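Local atomic coordinates of PHB depolymerase (Penicillium funiculosum, PDB entry 2D81), a protein that hydrolyses the ester bonds of polyhydroxybutyrate, a microbial storage polyester, using an alpha/beta hydrolase fold, and here holds a trimer of (R)-3-hydroxybutyrate. Residues Arg52-Tyr56 / Thr57-Tyr61; Thr102-Gly105 / Pro106-Asn110; Asn110-Lys113 / Ala114-Asn118; Asn118-Ser122 / Ala123-Tyr127. One frame throughout, in Å; residues are numbered along the deposited sequence.

Contact 1 of 4, residues Arg52-Tyr56 / Thr57-Tyr61. With RB3 ((1R)-3-{[(1R)-3-methoxy-1-methyl-3-oxopropyl]oxy}-1-methyl-3-oxopropyl (3R)-3-hydroxybutanoate), chain C.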
loop_
_atom_site.group_PDB
_atom_site.type_symbol
_atom_site.label_atom_id
_atom_site.label_comp_id
_atom_site.label_asym_id
_atom_site.label_seq_id
_atom_site.Cartn_x
_atom_site.Cartn_y
_atom_site.Cartn_z
ATOM N N ARG A 52 13.990 0.709 11.710
ATOM C CA ARG A 52 14.239 1.689 12.764
ATOM C C ARG A 52 15.525 1.396 13.528
ATOM O O ARG A 52 16.280 2.317 13.848
ATOM C CB ARG A 52 13.064 1.760 13.747
ATOM C CG ARG A 52 13.234 2.861 14.797
ATOM C CD ARG A 52 12.076 2.911 15.780
ATOM N NE ARG A 52 10.854 3.464 15.197
ATOM C CZ ARG A 52 10.530 4.755 15.203
ATOM N NH1 ARG A 52 9.394 5.153 14.649
ATOM N NH2 ARG A 52 11.332 5.647 15.774
ATOM N N ASN A 53 15.781 0.121 13.816
ATOM C CA ASN A 53 16.923 -0.241 14.653
ATOM C C ASN A 53 17.899 -1.219 14.003
ATOM O O ASN A 53 18.797 -1.745 14.665
ATOM C CB ASN A 53 16.438 -0.810 15.991
ATOM C CG ASN A 53 15.654 0.204 16.800
ATOM O OD1 ASN A 53 14.426 0.152 16.867
ATOM N ND2 ASN A 53 16.364 1.144 17.412
ATOM N N GLN A 54 17.719 -1.457 12.709
ATOM C CA GLN A 54 18.720 -2.150 11.909
ATOM C C GLN A 54 18.741 -1.476 10.544
ATOM O O GLN A 54 17.746 -0.880 10.126
ATOM C CB GLN A 54 18.361 -3.634 11.777
ATOM C CG GLN A 54 17.136 -3.915 10.923
ATOM C CD GLN A 54 16.517 -5.269 11.216
ATOM O OE1 GLN A 54 17.219 -6.277 11.339
ATOM N NE2 GLN A 54 15.192 -5.301 11.322
ATOM N N TYR A 55 19.874 -1.544 9.852
ATOM C CA TYR A 55 20.015 -0.778 8.623
ATOM C C TYR A 55 19.025 -1.294 7.580
ATOM O O TYR A 55 18.728 -2.488 7.530
ATOM C CB TYR A 55 21.446 -0.871 8.090
ATOM C CG TYR A 55 21.778 0.226 7.105
ATOM C CD1 TYR A 55 21.770 1.565 7.500
ATOM C CD2 TYR A 55 22.079 -0.068 5.775
ATOM C CE1 TYR A 55 22.053 2.583 6.597
ATOM C CE2 TYR A 55 22.363 0.947 4.862
ATOM C CZ TYR A 55 22.348 2.269 5.282
ATOM O OH TYR A 55 22.631 3.275 4.388
ATOM N N TYR A 56 18.501 -0.391 6.756
ATOM C CA TYR A 56 17.372 -0.732 5.901
ATOM C C TYR A 56 17.705 -1.829 4.888
ATOM O O TYR A 56 16.821 -2.579 4.474
ATOM C CB TYR A 56 16.856 0.522 5.182
ATOM C CG TYR A 56 17.707 0.958 4.014
ATOM C CD1 TYR A 56 17.490 0.440 2.738
ATOM C CD2 TYR A 56 18.748 1.868 4.187
ATOM C CE1 TYR A 56 18.289 0.814 1.662
ATOM C CE2 TYR A 56 19.555 2.250 3.117
ATOM C CZ TYR A 56 19.319 1.718 1.861
ATOM O OH TYR A 56 20.111 2.087 0.799
ATOM N N THR A 57 18.971 -1.935 4.488
ATOM C CA THR A 57 19.356 -2.976 3.534
ATOM C C THR A 57 19.254 -4.366 4.157
ATOM O O THR A 57 19.162 -5.367 3.444
ATOM C CB THR A 57 20.799 -2.780 2.996
ATOM O OG1 THR A 57 21.728 -2.780 4.084
ATOM C CG2 THR A 57 20.911 -1.467 2.229
ATOM N N SER A 58 19.265 -4.429 5.486
ATOM C CA SER A 58 19.028 -5.690 6.183
ATOM C C SER A 58 17.561 -6.088 6.076
ATOM O O SER A 58 17.200 -7.227 6.367
ATOM C CB SER A 58 19.419 -5.571 7.660
ATOM O OG SER A 58 20.822 -5.439 7.813
ATOM N N CYS A 59 16.724 -5.136 5.669
ATOM C CA CYS A 59 15.309 -5.395 5.415
ATOM C C CYS A 59 15.085 -5.566 3.912
ATOM O O CYS A 59 13.973 -5.389 3.413
ATOM C CB CYS A 59 14.451 -4.235 5.954
ATOM S SG CYS A 59 14.563 -4.027 7.765
ATOM N N MET A 60 16.152 -5.923 3.200
ATOM C CA MET A 60 16.095 -6.110 1.755
ATOM C C MET A 60 16.972 -7.273 1.304
ATOM O O MET A 60 17.582 -7.959 2.120
ATOM C CB MET A 60 16.545 -4.834 1.037
ATOM C CG MET A 60 15.639 -3.635 1.253
ATOM S SD MET A 60 16.281 -2.150 0.435
ATOM C CE MET A 60 16.052 -2.597 -1.273
ATOM N N TYR A 61 17.016 -7.489 -0.008
ATOM C CA TYR A 61 17.948 -8.430 -0.616
ATOM C C TYR A 61 17.809 -9.836 -0.038
ATOM O O TYR A 61 18.779 -10.589 0.070
ATOM C CB TYR A 61 19.372 -7.892 -0.456
ATOM C CG TYR A 61 19.495 -6.482 -0.990
ATOM C CD1 TYR A 61 19.955 -5.441 -0.183
ATOM C CD2 TYR A 61 19.083 -6.174 -2.286
ATOM C CE1 TYR A 61 19.993 -4.128 -0.654
ATOM C CE2 TYR A 61 19.119 -4.868 -2.765
ATOM C CZ TYR A 61 19.571 -3.850 -1.944
ATOM O OH TYR A 61 19.583 -2.556 -2.413
HETATM O O1M RB3 C . 14.229 -1.761 -4.676
HETATM C C1A RB3 C . 13.208 -1.178 -4.253
HETATM O O1A RB3 C . 12.730 -0.115 -4.706
HETATM C C2A RB3 C . 12.478 -1.825 -3.074
HETATM C C3A RB3 C . 12.360 -0.860 -1.893
HETATM C C4A RB3 C . 11.644 -1.577 -0.746
HETATM O O3A RB3 C . 13.677 -0.471 -1.467
HETATM C C1B RB3 C . 13.736 0.833 -1.083
HETATM O O1B RB3 C . 12.725 1.426 -0.710
HETATM C C2B RB3 C . 15.092 1.542 -1.131
HETATM C C3B RB3 C . 15.122 2.851 -0.336
HETATM C C4B RB3 C . 14.898 2.602 1.158
HETATM O O3B RB3 C . 16.408 3.468 -0.503
HETATM C C1C RB3 C . 16.474 4.234 -1.626
HETATM O O1C RB3 C . 15.866 3.901 -2.643
HETATM C C2C RB3 C . 17.328 5.504 -1.611
HETATM C C3C RB3 C . 18.436 5.435 -2.664
HETATM C C4C RB3 C . 19.300 6.696 -2.618
HETATM O O3C RB3 C . 19.238 4.273 -2.438
#
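Tyr56 and Met60 meet on the ligand side of a short turn, and here the packing is close. The Thr57 methyl CG2 lies over one face of the Tyr56 ring, 3.8 Å from its centroid, a CH-pi contact. Met60 SD comes instead to the ring's edge, 3.7 Å from Tyr56 CD1, as a Met-aromatic pair. The flexible thioether suits this place: a bend at its last torsion (chi3 69°) carries Met60 CE to 3.2 Å from O3A of the bound trimer, while Tyr56 CD1 touches the ligand methyl C4B. Both residues line the pocket of the bound trimer, consistent with a polyester-binding site. The turn is a 3-10 segment in the loop between strand 39-43 and helix 68-77, and its i to i+3 bonds run from Ser58 N to Tyr55 O (2.9 Å) and from Cys59 N to Tyr56 O (2.8 Å). Cys59 ties it by a disulfide to Cys50, whose backbone O, with that of Ser66, accepts from Gln54 NE2. Away from the ligand the contact is more exposed and rests on single polar touches: Thr57 OG1 sits at the edge of the Tyr55 ring, in its plane, 3.2 Å from CD2, and Ser58, small and polar, lays its CB against Tyr55 O.

Contact 2 of 4, residues Thr102-Gly105 / Pro106-Asn110. With RB3 ((1R)-3-{[(1R)-3-methoxy-1-methyl-3-oxopropyl]oxy}-1-methyl-3-oxopropyl (3R)-3-hydroxybutanoate), chain C.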
loop_
_atom_site.group_PDB
_atom_site.type_symbol
_atom_site.label_atom_id
_atom_site.label_comp_id
_atom_site.label_asym_id
_atom_site.label_seq_id
_atom_site.Cartn_x
_atom_site.Cartn_y
_atom_site.Cartn_z
ATOM N N THR A 102 14.781 -11.039 -5.223
ATOM C CA THR A 102 15.995 -10.868 -4.431
ATOM C C THR A 102 16.246 -9.395 -4.130
ATOM O O THR A 102 17.348 -9.004 -3.739
ATOM C CB THR A 102 17.232 -11.454 -5.154
ATOM O OG1 THR A 102 17.353 -10.870 -6.458
ATOM C CG2 THR A 102 17.103 -12.964 -5.282
ATOM N N THR A 103 15.208 -8.585 -4.309
ATOM C CA THR A 103 15.272 -7.166 -3.992
ATOM C C THR A 103 14.712 -6.921 -2.593
ATOM O O THR A 103 15.325 -6.226 -1.784
ATOM C CB THR A 103 14.466 -6.342 -5.006
ATOM O OG1 THR A 103 15.019 -6.529 -6.315
ATOM C CG2 THR A 103 14.501 -4.868 -4.641
ATOM N N VAL A 104 13.540 -7.488 -2.318
ATOM C CA VAL A 104 13.047 -7.587 -0.948
ATOM C C VAL A 104 13.078 -9.056 -0.534
ATOM O O VAL A 104 14.008 -9.482 0.142
ATOM C CB VAL A 104 11.614 -7.016 -0.820
ATOM C CG1 VAL A 104 11.123 -7.145 0.618
ATOM C CG2 VAL A 104 11.610 -5.550 -1.232
ATOM N N GLY A 105 12.085 -9.837 -0.955
ATOM C CA GLY A 105 12.265 -11.279 -0.970
ATOM C C GLY A 105 11.453 -12.095 0.019
ATOM O O GLY A 105 10.961 -11.561 1.015
ATOM N N PRO A 106 11.307 -13.409 -0.232
ATOM C CA PRO A 106 10.551 -14.326 0.625
ATOM C C PRO A 106 10.986 -14.266 2.086
ATOM O O PRO A 106 10.154 -14.324 2.986
ATOM C CB PRO A 106 10.828 -15.696 0.001
ATOM C CG PRO A 106 11.024 -15.375 -1.439
ATOM C CD PRO A 106 11.869 -14.127 -1.391
ATOM N N ASN A 107 12.289 -14.149 2.324
ATOM C CA ASN A 107 12.800 -14.172 3.690
ATOM C C ASN A 107 12.377 -12.918 4.460
ATOM O O ASN A 107 12.153 -12.968 5.667
ATOM C CB ASN A 107 14.328 -14.303 3.681
ATOM C CG ASN A 107 14.799 -15.656 3.164
ATOM O OD1 ASN A 107 15.903 -15.780 2.630
ATOM N ND2 ASN A 107 13.970 -16.680 3.332
ATOM N N VAL A 108 12.261 -11.797 3.755
ATOM C CA VAL A 108 11.816 -10.556 4.377
ATOM C C VAL A 108 10.306 -10.571 4.575
ATOM O O VAL A 108 9.812 -10.254 5.657
ATOM C CB VAL A 108 12.205 -9.332 3.520
ATOM C CG1 VAL A 108 11.675 -8.050 4.156
ATOM C CG2 VAL A 108 13.725 -9.264 3.383
ATOM N N MET A 109 9.568 -10.946 3.538
ATOM C CA MET A 109 8.119 -11.034 3.672
ATOM C C MET A 109 7.693 -12.046 4.731
ATOM O O MET A 109 6.696 -11.842 5.421
ATOM C CB MET A 109 7.473 -11.371 2.325
ATOM C CG MET A 109 7.162 -10.147 1.474
ATOM S SD MET A 109 5.967 -9.029 2.278
ATOM C CE MET A 109 4.462 -10.008 2.137
ATOM N N ASN A 110 8.452 -13.128 4.879
ATOM C CA ASN A 110 8.120 -14.126 5.889
ATOM C C ASN A 110 8.230 -13.556 7.300
ATOM O O ASN A 110 7.476 -13.951 8.188
ATOM C CB ASN A 110 9.031 -15.349 5.769
ATOM C CG ASN A 110 8.670 -16.440 6.763
ATOM O OD1 ASN A 110 7.617 -17.078 6.652
ATOM N ND2 ASN A 110 9.533 -16.651 7.748
HETATM O O1M RB3 C . 14.229 -1.761 -4.676
HETATM C C1A RB3 C . 13.208 -1.178 -4.253
HETATM O O1A RB3 C . 12.730 -0.115 -4.706
HETATM C C2A RB3 C . 12.478 -1.825 -3.074
HETATM C C3A RB3 C . 12.360 -0.860 -1.893
HETATM C C4A RB3 C . 11.644 -1.577 -0.746
HETATM O O3A RB3 C . 13.677 -0.471 -1.467
HETATM C C1B RB3 C . 13.736 0.833 -1.083
HETATM O O1B RB3 C . 12.725 1.426 -0.710
HETATM C C2B RB3 C . 15.092 1.542 -1.131
HETATM C C3B RB3 C . 15.122 2.851 -0.336
HETATM C C4B RB3 C . 14.898 2.602 1.158
HETATM O O3B RB3 C . 16.408 3.468 -0.503
HETATM C C1C RB3 C . 16.474 4.234 -1.626
HETATM O O1C RB3 C . 15.866 3.901 -2.643
HETATM C C2C RB3 C . 17.328 5.504 -1.611
HETATM C C3C RB3 C . 18.436 5.435 -2.664
HETATM C C4C RB3 C . 19.300 6.696 -2.618
HETATM O O3C RB3 C . 19.238 4.273 -2.438
#
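In both Val104 and Val108 the CG1 methyl stands opposite the backbone N (chi1 near 180° in both), and these two methyls meet at 3.7 Å where the side chains cross at about a right angle. The second branch of Val108, CG2, rests instead on the backbone, 3.3 Å from Val104 O. Beta-branched valines suit this buried corner because each offers two methyls close to the main chain. Between them Gly105 takes a positive phi of 111°, at which a side chain would collide with the carbonyl O of Val104. This glycine is the N-cap of helix 106-116, which follows strand 92-98 of the alpha/beta hydrolase sheet. Gly105 O receives Met109 N at 2.9 Å, nearly straight at 176° and almost along the C=O axis, and a weak bond from Val108 N at 3.0 Å. Pro106 fits the first helical turn, where no backbone N-H is needed for an i to i-4 bond. The next amide, Asn107 N, is taken by Asn62 OD1, and Asp101 OD2 accepts from both Thr103 N and Val104 N. At the pocket, Thr103 turns CG2 to 3.1 Å from the ligand oxygen O1M. The polar bonds across this contact are thus all main chain, whereas Val104 and Thr103 offer methyl groups to the bound trimer, which suggests that on this side the ligand is held mainly by fit of shape.

Contact 3 of 4, residues Asn110-Lys113 / Ala114-Asn118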
loop_
_atom_site.group_PDB
_atom_site.type_symbol
_atom_site.label_atom_id
_atom_site.label_comp_id
_atom_site.label_asym_id
_atom_site.label_seq_id
_atom_site.Cartn_x
_atom_site.Cartn_y
_atom_site.Cartn_z
ATOM N N ASN A 110 8.452 -13.128 4.879
ATOM C CA ASN A 110 8.120 -14.126 5.889
ATOM C C ASN A 110 8.230 -13.556 7.300
ATOM O O ASN A 110 7.476 -13.951 8.188
ATOM C CB ASN A 110 9.031 -15.349 5.769
ATOM C CG ASN A 110 8.670 -16.440 6.763
ATOM O OD1 ASN A 110 7.617 -17.078 6.652
ATOM N ND2 ASN A 110 9.533 -16.651 7.748
ATOM N N GLN A 111 9.172 -12.638 7.509
ATOM C CA GLN A 111 9.319 -12.003 8.817
ATOM C C GLN A 111 8.138 -11.088 9.129
ATOM O O GLN A 111 7.729 -10.964 10.283
ATOM C CB GLN A 111 10.620 -11.196 8.893
ATOM C CG GLN A 111 11.898 -12.030 8.946
ATOM C CD GLN A 111 11.971 -12.923 10.170
ATOM O OE1 GLN A 111 11.352 -13.986 10.215
ATOM N NE2 GLN A 111 12.726 -12.488 11.177
ATOM N N LEU A 112 7.594 -10.437 8.105
ATOM C CA LEU A 112 6.363 -9.675 8.281
ATOM C C LEU A 112 5.232 -10.603 8.710
ATOM O O LEU A 112 4.453 -10.270 9.604
ATOM C CB LEU A 112 5.974 -8.961 6.984
ATOM C CG LEU A 112 4.600 -8.274 6.980
ATOM C CD1 LEU A 112 4.552 -7.164 8.022
ATOM C CD2 LEU A 112 4.342 -7.697 5.592
ATOM N N LYS A 113 5.142 -11.765 8.071
ATOM C CA LYS A 113 4.123 -12.743 8.432
ATOM C C LYS A 113 4.284 -13.141 9.896
ATOM O O LYS A 113 3.315 -13.175 10.651
ATOM C CB LYS A 113 4.239 -13.985 7.549
ATOM C CG LYS A 113 3.204 -15.061 7.859
ATOM C CD LYS A 113 3.367 -16.248 6.927
ATOM C CE LYS A 113 2.297 -17.295 7.176
ATOM N NZ LYS A 113 2.506 -18.494 6.321
ATOM N N ALA A 114 5.517 -13.439 10.291
ATOM C CA ALA A 114 5.799 -13.882 11.652
ATOM C C ALA A 114 5.458 -12.778 12.642
ATOM O O ALA A 114 4.883 -13.029 13.707
ATOM C CB ALA A 114 7.263 -14.262 11.780
ATOM N N GLN A 115 5.819 -11.551 12.284
ATOM C CA GLN A 115 5.575 -10.404 13.150
ATOM C C GLN A 115 4.081 -10.197 13.386
ATOM O O GLN A 115 3.638 -10.077 14.527
ATOM C CB GLN A 115 6.176 -9.144 12.530
ATOM C CG GLN A 115 5.880 -7.873 13.307
ATOM C CD GLN A 115 6.366 -6.637 12.584
ATOM O OE1 GLN A 115 6.045 -6.427 11.415
ATOM N NE2 GLN A 115 7.138 -5.806 13.278
ATOM N N LEU A 116 3.312 -10.151 12.303
ATOM C CA LEU A 116 1.870 -9.947 12.406
ATOM C C LEU A 116 1.189 -11.143 13.063
ATOM O O LEU A 116 0.120 -11.006 13.651
ATOM C CB LEU A 116 1.269 -9.691 11.016
ATOM C CG LEU A 116 1.715 -8.379 10.366
ATOM C CD1 LEU A 116 1.143 -8.260 8.964
ATOM C CD2 LEU A 116 1.264 -7.213 11.229
ATOM N N GLY A 117 1.820 -12.309 12.971
ATOM C CA GLY A 117 1.261 -13.502 13.589
ATOM C C GLY A 117 1.096 -13.377 15.094
ATOM O O GLY A 117 0.311 -14.105 15.710
ATOM N N ASN A 118 1.838 -12.452 15.693
ATOM C CA ASN A 118 1.720 -12.185 17.121
ATOM C C ASN A 118 0.391 -11.529 17.466
ATOM O O ASN A 118 -0.037 -11.558 18.623
ATOM C CB ASN A 118 2.865 -11.279 17.584
ATOM C CG ASN A 118 4.191 -12.002 17.642
ATOM O OD1 ASN A 118 4.463 -12.744 18.584
ATOM N ND2 ASN A 118 5.024 -11.798 16.629
#
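Asn110 O accepts from Ala114 N, and the same i to i+4 step repeats from Gln111 O to Gln115 N (2.8 Å), Leu112 O to Leu116 N (174° at the hydrogen) and Lys113 O to Gly117 N (a more bent 136°). This is the later half of helix 106-116, the crossover of a beta-alpha-beta unit between parallel strands 92-98 and 125-130. On the buried side Leu112 and Leu116 cross obliquely, CD1 to CD1 at 3.7 Å. Leu116 turns CG beside its own backbone N (chi1 -66°), which lays it 3.4 Å from Leu112 O. Long, branched leucines suit this side because they also reach the sheet, Leu112 at Met95 and Leu116 at Ile93. Cutting Leu116 back to an alanine is likely to open a gap between Leu112 CD1 and Ile93 of the sheet. Gln115, extended and buried, gives NE2 to Tyr48 O, and the methyl Leu112 CD1 lies 3.8 Å from its OE1. Lys113 stretches out on the exposed side against Tyr127, its charge suited to the surface. Past Gly117, Asn118 folds back: its ND2, 3.0 Å from Gln115 O, reaches that oxygen from the same face as Asn118 N.

Contact 4 of 4, residues Asn118-Ser122 / Ala123-Tyr127. With NAG (2-acetamido-2-deoxy-beta-D-glucopyranose), chain B.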
loop_
_atom_site.group_PDB
_atom_site.type_symbol
_atom_site.label_atom_id
_atom_site.label_comp_id
_atom_site.label_asym_id
_atom_site.label_seq_id
_atom_site.Cartn_x
_atom_site.Cartn_y
_atom_site.Cartn_z
ATOM N N ASN A 118 1.838 -12.452 15.693
ATOM C CA ASN A 118 1.720 -12.185 17.121
ATOM C C ASN A 118 0.391 -11.529 17.466
ATOM O O ASN A 118 -0.037 -11.558 18.623
ATOM C CB ASN A 118 2.865 -11.279 17.584
ATOM C CG ASN A 118 4.191 -12.002 17.642
ATOM O OD1 ASN A 118 4.463 -12.744 18.584
ATOM N ND2 ASN A 118 5.024 -11.798 16.629
ATOM N N PHE A 119 -0.258 -10.936 16.468
ATOM C CA PHE A 119 -1.425 -10.094 16.719
ATOM C C PHE A 119 -2.662 -10.471 15.912
ATOM O O PHE A 119 -3.777 -10.104 16.284
ATOM C CB PHE A 119 -1.082 -8.631 16.445
ATOM C CG PHE A 119 0.179 -8.175 17.113
ATOM C CD1 PHE A 119 1.363 -8.073 16.391
ATOM C CD2 PHE A 119 0.192 -7.880 18.472
ATOM C CE1 PHE A 119 2.548 -7.685 17.013
ATOM C CE2 PHE A 119 1.373 -7.490 19.107
ATOM C CZ PHE A 119 2.552 -7.393 18.375
ATOM N N ASP A 120 -2.474 -11.190 14.807
ATOM C CA ASP A 120 -3.584 -11.460 13.901
ATOM C C ASP A 120 -4.214 -12.840 14.062
ATOM O O ASP A 120 -3.795 -13.639 14.901
ATOM C CB ASP A 120 -3.142 -11.243 12.442
ATOM C CG ASP A 120 -2.074 -12.228 11.984
ATOM O OD1 ASP A 120 -1.343 -11.886 11.030
ATOM O OD2 ASP A 120 -1.970 -13.340 12.545
ATOM N N ASN A 121 -5.235 -13.093 13.250
ATOM C CA ASN A 121 -5.991 -14.342 13.259
ATOM C C ASN A 121 -5.640 -15.127 11.996
ATOM O O ASN A 121 -5.840 -14.636 10.885
ATOM C CB ASN A 121 -7.489 -14.018 13.282
ATOM C CG ASN A 121 -8.362 -15.224 12.973
ATOM O OD1 ASN A 121 -8.412 -16.184 13.743
ATOM N ND2 ASN A 121 -9.055 -15.176 11.842
ATOM N N SER A 122 -5.114 -16.339 12.160
ATOM C CA SER A 122 -4.564 -17.077 11.023
ATOM C C SER A 122 -5.597 -17.338 9.923
ATOM O O SER A 122 -5.271 -17.291 8.735
ATOM C CB SER A 122 -3.956 -18.410 11.486
ATOM O OG SER A 122 -4.959 -19.341 11.856
ATOM N N ALA A 123 -6.840 -17.604 10.314
ATOM C CA ALA A 123 -7.889 -17.893 9.341
ATOM C C ALA A 123 -8.137 -16.691 8.430
ATOM O O ALA A 123 -8.578 -16.851 7.294
ATOM C CB ALA A 123 -9.178 -18.281 10.056
ATOM N N ASN A 124 -7.850 -15.492 8.931
ATOM C CA ASN A 124 -8.039 -14.276 8.140
ATOM C C ASN A 124 -6.750 -13.748 7.517
ATOM O O ASN A 124 -6.693 -12.602 7.065
ATOM C CB ASN A 124 -8.680 -13.172 8.988
ATOM C CG ASN A 124 -10.182 -13.326 9.094
ATOM O OD1 ASN A 124 -10.804 -13.950 8.236
ATOM N ND2 ASN A 124 -10.769 -12.738 10.132
ATOM N N VAL A 125 -5.722 -14.588 7.485
ATOM C CA VAL A 125 -4.471 -14.243 6.814
ATOM C C VAL A 125 -4.298 -15.111 5.569
ATOM O O VAL A 125 -4.473 -16.326 5.629
ATOM C CB VAL A 125 -3.254 -14.470 7.745
ATOM C CG1 VAL A 125 -1.961 -14.150 7.002
ATOM C CG2 VAL A 125 -3.377 -13.603 8.985
ATOM N N SER A 126 -3.962 -14.487 4.444
ATOM C CA SER A 126 -3.582 -15.234 3.250
ATOM C C SER A 126 -2.174 -14.840 2.824
ATOM O O SER A 126 -1.913 -13.676 2.533
ATOM C CB SER A 126 -4.557 -14.954 2.105
ATOM O OG SER A 126 -4.167 -15.643 0.926
ATOM N N TYR A 127 -1.269 -15.811 2.800
ATOM C CA TYR A 127 0.097 -15.555 2.370
ATOM C C TYR A 127 0.365 -16.375 1.118
ATOM O O TYR A 127 0.273 -17.606 1.137
ATOM C CB TYR A 127 1.081 -15.938 3.482
ATOM C CG TYR A 127 2.527 -15.564 3.220
ATOM C CD1 TYR A 127 3.332 -16.333 2.378
ATOM C CD2 TYR A 127 3.100 -14.455 3.841
ATOM C CE1 TYR A 127 4.679 -16.008 2.168
ATOM C CE2 TYR A 127 4.440 -14.123 3.639
ATOM C CZ TYR A 127 5.222 -14.904 2.805
ATOM O OH TYR A 127 6.549 -14.585 2.618
HETATM C C1 NAG B . -12.204 -12.520 10.126
HETATM C C2 NAG B . -12.678 -12.086 11.525
HETATM C C3 NAG B . -14.167 -11.685 11.521
HETATM C C4 NAG B . -14.542 -10.805 10.318
HETATM C C5 NAG B . -13.991 -11.406 9.030
HETATM C C6 NAG B . -14.271 -10.567 7.800
HETATM C C7 NAG B . -11.994 -13.021 13.654
HETATM C C8 NAG B . -12.328 -14.078 14.695
HETATM N N2 NAG B . -12.489 -13.204 12.432
HETATM O O3 NAG B . -14.467 -10.975 12.714
HETATM O O4 NAG B . -15.955 -10.715 10.226
HETATM O O5 NAG B . -12.563 -11.546 9.142
HETATM O O6 NAG B . -14.340 -11.381 6.637
HETATM O O7 NAG B . -11.296 -12.056 13.963
HETATM O O HOH W 1 -3.474 -18.404 6.832
#
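Val125 CG2 drops into the bend made by residues 120 to 122, 3.3 Å from Asn121 O and 3.4 Å from Asp120 OD1. Asp120 places CG between its backbone N and carbonyl carbon (chi1 65°), which brings the carboxylate over to the valine methyl; the two side chains cross at about a right angle. Beside this, the Asn121 side chain packs against Ala123 CB and the Asn124 side chain, the two amide planes 79° apart. Two backbone bonds set these positions: Asn124 N to Asn121 O (2.9 Å) and Val125 N to Ser122 O (3.0 Å). Losing the Asn121 amide to an alanine here would probably open a gap beside Ala123 CB and leave the Asn124 side chain less firmly placed. The short 3-10 turn at Ser122 and Ala123, small residues fit for an exposed bend, leads the chain from helix 106-116 into strand 125-130, an outermost strand of the mixed sheet. A water bridges the turn and the strand, donating to Ser122 O (2.8 Å) and Val125 O (2.6 Å). Asn124 begins an Asn-Val-Ser sequon, and its ND2 is joined covalently to C1 of an N-acetylglucosamine at 1.5 Å. Farther out, Asn124 O accepts from Trp171 NE1, while Ser126 pairs through its backbone with Ile93 and Met95 of strand 92-98.

The four contacts come in order along the chain. Contacts 1 and 2, with centres about 12 Å apart, both touch the bound trimer and meet each other, Tyr61 N lying 2.8 Å from Thr103 O in a probable hydrogen bond. Contacts 2 and 3 share Asn110 and run successively along helix 106-116; contacts 3 and 4, with centres about 9 Å apart, share Asn118 where the chain turns toward strand 125-130. Tyr127 of that strand returns to the helix, with OH packed near Asn110 N. One beta-alpha-beta unit therefore spans from the trimer's pocket at contact 2 to the glycosylated edge of the sheet at contact 4, about 24 Å from contact 1 between centres.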